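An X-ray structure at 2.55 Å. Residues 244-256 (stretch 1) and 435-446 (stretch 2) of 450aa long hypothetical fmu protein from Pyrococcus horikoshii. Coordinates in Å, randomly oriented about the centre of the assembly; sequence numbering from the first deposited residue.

Stretch 1, residues 244-256: QEEASAVASIVLD
Stretch 2 (435-446) RHSTIGFFYALL

The first turn of a helix is held at both polar ends of one residue: Ala247, whose own side chain is a methyl, gives its amide to one side chain of the other stretch and its carbonyl to another. Ala247 N donates to Thr438 OG1 at 3.1 Å with an N-H...O angle of 156°, and Tyr443 OH donates to Ala247 O at 2.6 Å. An amide in a first helical turn lacks an intrahelical acceptor, so the threonine oxygen supplies one. The carbonyl is shared: Ala251 N also reaches Ala247 O, at 3.4 Å, in a weak helical bond.

Stretch 1 is a helix from Glu246 to Leu255, with Glu245 (phi/psi -72/152) at the N-cap position and Asp256 leaving the helix at 62/64. Stretch 2 ends a helix at His436, turns through Ser437 (57/37), passes through extended Thr438, Ile439 and Gly440, and becomes a strand from Phe441 to Leu446. Helix and strand run nearly parallel, at 8° between N-to-C directions, and their axes approach to 9.2 Å. The register can be read from CA-CA distances: Glu246 to Thr438 6.1 Å, Ala251 to Tyr443 7.2 Å, and Leu255 to Leu445 7.1 Å. Along the strand, Phe441, Tyr443 and Leu445 point their CA-to-CB bonds toward the helix, whereas that of Ala444 points away.

Water 1 extends the polar cluster at the helix start. Water 1 donates to Glu245 OE1 (2.5 Å), accepts from Glu246 N (3.0 Å), and lies 2.7 Å from Thr438 OG1 in a further hydrogen bond. Glu245 has chi1 and chi2 both m, and Thr438 has chi1 t (-169°).

Beside this cluster the packing is mainly apolar. Ala247 CB lies 4.0 Å from Ile439 CG1 (chi1 p, chi2 t) and 3.7 Å from Phe441 CG; Glu245 CG also lies 3.8 Å from Ile439 CD1. Phe441, with chi1 between wells at -142° and chi2 -101°, places one ring face beneath Ala247 O and Ser248 N. Tyr443 (chi1 m, chi2 79°) instead presents its ring edge to Ala247 O and Ala251 N, an orientation that lets its hydroxyl reach the carbonyl. Tyr443 CE2 is 3.9 Å from Val250 CG1 and 4.1 Å from Ala251 CB.

At the far end apolar side chains meet without a hydrogen bond between the stretches. Leu445 (t, p) sets CD2 4.2 Å from Val254 CG1 and CD1 4.2 Å from Leu255 CD2. Val254 is t; Leu255 lies off its wells (-143°, -149°), its CA-to-CB bond sideways but its end nearer the strand. The stretches together bury 599 Å².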

# COMPACT_ATOMS: atom_id res chain seq x y z
N GLN A 244 -3.43 4.27 8.49
CA GLN A 244 -4.47 3.38 7.98
C GLN A 244 -5.37 4.13 7.00
O GLN A 244 -5.75 5.28 7.24
CB GLN A 244 -5.32 2.80 9.12
CG GLN A 244 -6.39 1.82 8.66
CD GLN A 244 -7.18 1.18 9.79
OE1 GLN A 244 -7.86 1.87 10.56
NE2 GLN A 244 -7.11 -0.14 9.88
N GLU A 245 -5.72 3.46 5.90
CA GLU A 245 -6.65 4.00 4.92
C GLU A 245 -8.07 3.99 5.47
O GLU A 245 -8.41 3.17 6.32
CB GLU A 245 -6.60 3.19 3.62
CG GLU A 245 -5.25 3.21 2.90
CD GLU A 245 -4.85 4.59 2.39
OE1 GLU A 245 -5.71 5.49 2.26
OE2 GLU A 245 -3.65 4.78 2.10
N GLU A 246 -8.89 4.92 4.98
CA GLU A 246 -10.29 5.03 5.39
C GLU A 246 -11.03 3.70 5.19
O GLU A 246 -11.75 3.25 6.09
CB GLU A 246 -10.99 6.16 4.63
CG GLU A 246 -12.40 6.48 5.14
CD GLU A 246 -13.15 7.41 4.22
OE1 GLU A 246 -13.26 8.61 4.54
OE2 GLU A 246 -13.63 6.96 3.16
N ALA A 247 -10.85 3.08 4.03
CA ALA A 247 -11.48 1.81 3.69
C ALA A 247 -11.16 0.70 4.70
O ALA A 247 -12.03 -0.10 5.06
CB ALA A 247 -11.10 1.38 2.28
N SER A 248 -9.91 0.66 5.16
CA SER A 248 -9.48 -0.31 6.16
C SER A 248 -10.11 -0.08 7.53
O SER A 248 -10.40 -1.04 8.25
CB SER A 248 -7.95 -0.30 6.28
OG SER A 248 -7.35 -0.76 5.08
N ALA A 249 -10.33 1.18 7.88
CA ALA A 249 -10.97 1.54 9.15
C ALA A 249 -12.45 1.13 9.18
O ALA A 249 -12.96 0.73 10.23
CB ALA A 249 -10.84 3.02 9.41
N VAL A 250 -13.12 1.25 8.04
CA VAL A 250 -14.52 0.86 7.89
C VAL A 250 -14.72 -0.64 8.15
O VAL A 250 -15.70 -1.04 8.78
CB VAL A 250 -15.06 1.25 6.48
CG1 VAL A 250 -16.43 0.61 6.20
CG2 VAL A 250 -15.14 2.77 6.33
N ALA A 251 -13.78 -1.45 7.67
CA ALA A 251 -13.81 -2.90 7.84
C ALA A 251 -14.12 -3.32 9.28
O ALA A 251 -15.10 -4.01 9.53
CB ALA A 251 -12.50 -3.53 7.37
N SER A 252 -13.29 -2.87 10.23
CA SER A 252 -13.48 -3.20 11.64
C SER A 252 -14.82 -2.72 12.20
O SER A 252 -15.44 -3.41 13.00
CB SER A 252 -12.34 -2.66 12.50
OG SER A 252 -11.12 -3.34 12.22
N ILE A 253 -15.26 -1.54 11.77
CA ILE A 253 -16.53 -0.97 12.22
C ILE A 253 -17.71 -1.81 11.72
O ILE A 253 -18.67 -2.03 12.45
CB ILE A 253 -16.68 0.53 11.81
CG1 ILE A 253 -15.66 1.39 12.57
CG2 ILE A 253 -18.10 1.05 12.09
CD1 ILE A 253 -15.28 2.69 11.88
N VAL A 254 -17.61 -2.29 10.49
CA VAL A 254 -18.65 -3.13 9.88
C VAL A 254 -18.82 -4.48 10.60
O VAL A 254 -19.94 -4.86 10.93
CB VAL A 254 -18.39 -3.33 8.35
CG1 VAL A 254 -19.19 -4.51 7.79
CG2 VAL A 254 -18.73 -2.05 7.60
N LEU A 255 -17.70 -5.16 10.86
CA LEU A 255 -17.70 -6.42 11.62
C LEU A 255 -18.35 -6.22 12.99
O LEU A 255 -19.08 -7.09 13.48
CB LEU A 255 -16.27 -6.94 11.80
CG LEU A 255 -15.94 -8.44 11.74
CD1 LEU A 255 -14.75 -8.76 12.65
CD2 LEU A 255 -17.10 -9.38 12.07
N ASP A 256 -18.07 -5.06 13.58
CA ASP A 256 -18.70 -4.59 14.81
C ASP A 256 -18.44 -5.50 16.03
O ASP A 256 -19.38 -6.09 16.57
CB ASP A 256 -20.20 -4.36 14.59
CG ASP A 256 -20.86 -3.62 15.73
OD1 ASP A 256 -22.08 -3.83 15.94
OD2 ASP A 256 -20.17 -2.83 16.42
N ARG A 435 -14.21 7.12 -6.93
CA ARG A 435 -15.51 7.46 -6.34
C ARG A 435 -15.40 7.97 -4.90
O ARG A 435 -16.18 8.82 -4.49
CB ARG A 435 -16.45 6.25 -6.36
CG ARG A 435 -16.82 5.73 -7.75
CD ARG A 435 -17.87 4.64 -7.64
NE ARG A 435 -17.84 3.72 -8.77
CZ ARG A 435 -18.51 2.57 -8.82
NH1 ARG A 435 -19.27 2.18 -7.80
NH2 ARG A 435 -18.42 1.80 -9.90
N HIS A 436 -14.43 7.45 -4.15
CA HIS A 436 -14.42 7.65 -2.70
C HIS A 436 -13.15 8.26 -2.11
O HIS A 436 -13.11 8.55 -0.92
CB HIS A 436 -14.75 6.34 -1.97
CG HIS A 436 -16.02 5.69 -2.44
ND1 HIS A 436 -16.03 4.49 -3.11
CD2 HIS A 436 -17.31 6.08 -2.32
CE1 HIS A 436 -17.28 4.16 -3.39
NE2 HIS A 436 -18.08 5.10 -2.92
N SER A 437 -12.12 8.43 -2.93
CA SER A 437 -10.83 8.97 -2.48
C SER A 437 -10.19 8.14 -1.35
O SER A 437 -9.59 8.69 -0.42
CB SER A 437 -10.94 10.44 -2.09
OG SER A 437 -11.25 11.23 -3.22
N THR A 438 -10.36 6.83 -1.44
CA THR A 438 -9.66 5.88 -0.59
C THR A 438 -9.19 4.76 -1.51
O THR A 438 -9.48 4.79 -2.71
CB THR A 438 -10.56 5.37 0.58
OG1 THR A 438 -9.76 4.64 1.52
CG2 THR A 438 -11.71 4.50 0.07
N ILE A 439 -8.45 3.79 -0.98
CA ILE A 439 -8.00 2.63 -1.77
C ILE A 439 -9.16 1.76 -2.25
O ILE A 439 -10.23 1.75 -1.64
CB ILE A 439 -7.00 1.75 -0.98
CG1 ILE A 439 -7.58 1.36 0.38
CG2 ILE A 439 -5.65 2.46 -0.85
CD1 ILE A 439 -6.84 0.24 1.10
N GLY A 440 -8.96 1.04 -3.35
CA GLY A 440 -9.91 0.03 -3.82
C GLY A 440 -10.04 -1.06 -2.76
O GLY A 440 -9.04 -1.58 -2.27
N PHE A 441 -11.27 -1.39 -2.40
CA PHE A 441 -11.51 -2.29 -1.28
C PHE A 441 -12.77 -3.13 -1.48
O PHE A 441 -13.66 -2.75 -2.25
CB PHE A 441 -11.63 -1.48 0.01
CG PHE A 441 -11.00 -2.12 1.21
CD1 PHE A 441 -11.78 -2.80 2.14
CD2 PHE A 441 -9.63 -2.04 1.42
CE1 PHE A 441 -11.21 -3.38 3.27
CE2 PHE A 441 -9.04 -2.62 2.54
CZ PHE A 441 -9.84 -3.30 3.47
N PHE A 442 -12.83 -4.27 -0.80
CA PHE A 442 -13.97 -5.17 -0.89
C PHE A 442 -14.39 -5.66 0.48
O PHE A 442 -13.54 -5.95 1.33
CB PHE A 442 -13.64 -6.35 -1.81
CG PHE A 442 -14.78 -7.33 -1.97
CD1 PHE A 442 -15.86 -7.02 -2.79
CD2 PHE A 442 -14.76 -8.55 -1.31
CE1 PHE A 442 -16.90 -7.92 -2.95
CE2 PHE A 442 -15.79 -9.46 -1.46
CZ PHE A 442 -16.87 -9.14 -2.28
N TYR A 443 -15.70 -5.74 0.69
CA TYR A 443 -16.29 -6.16 1.96
C TYR A 443 -17.33 -7.25 1.74
O TYR A 443 -18.19 -7.13 0.86
CB TYR A 443 -16.97 -4.98 2.67
CG TYR A 443 -16.13 -3.73 2.81
CD1 TYR A 443 -15.97 -2.86 1.74
CD2 TYR A 443 -15.54 -3.40 4.03
CE1 TYR A 443 -15.21 -1.71 1.86
CE2 TYR A 443 -14.78 -2.25 4.17
CZ TYR A 443 -14.62 -1.40 3.08
OH TYR A 443 -13.87 -0.26 3.18
N ALA A 444 -17.26 -8.31 2.54
CA ALA A 444 -18.29 -9.35 2.55
C ALA A 444 -18.56 -9.80 3.97
O ALA A 444 -17.70 -10.43 4.61
CB ALA A 444 -17.87 -10.52 1.69
N LEU A 445 -19.74 -9.46 4.48
CA LEU A 445 -20.13 -9.83 5.83
C LEU A 445 -21.01 -11.08 5.81
O LEU A 445 -21.99 -11.16 5.07
CB LEU A 445 -20.83 -8.66 6.55
CG LEU A 445 -21.07 -8.79 8.06
CD1 LEU A 445 -19.76 -8.86 8.85
CD2 LEU A 445 -21.94 -7.64 8.57
N LEU A 446 -20.63 -12.05 6.64
CA LEU A 446 -21.24 -13.37 6.63
C LEU A 446 -21.59 -13.77 8.06
O LEU A 446 -20.85 -13.46 8.99
CB LEU A 446 -20.25 -14.38 6.04
CG LEU A 446 -19.61 -14.01 4.69
CD1 LEU A 446 -18.17 -14.51 4.59
CD2 LEU A 446 -20.46 -14.50 3.53
O HOH W 1 -8.00 6.44 2.59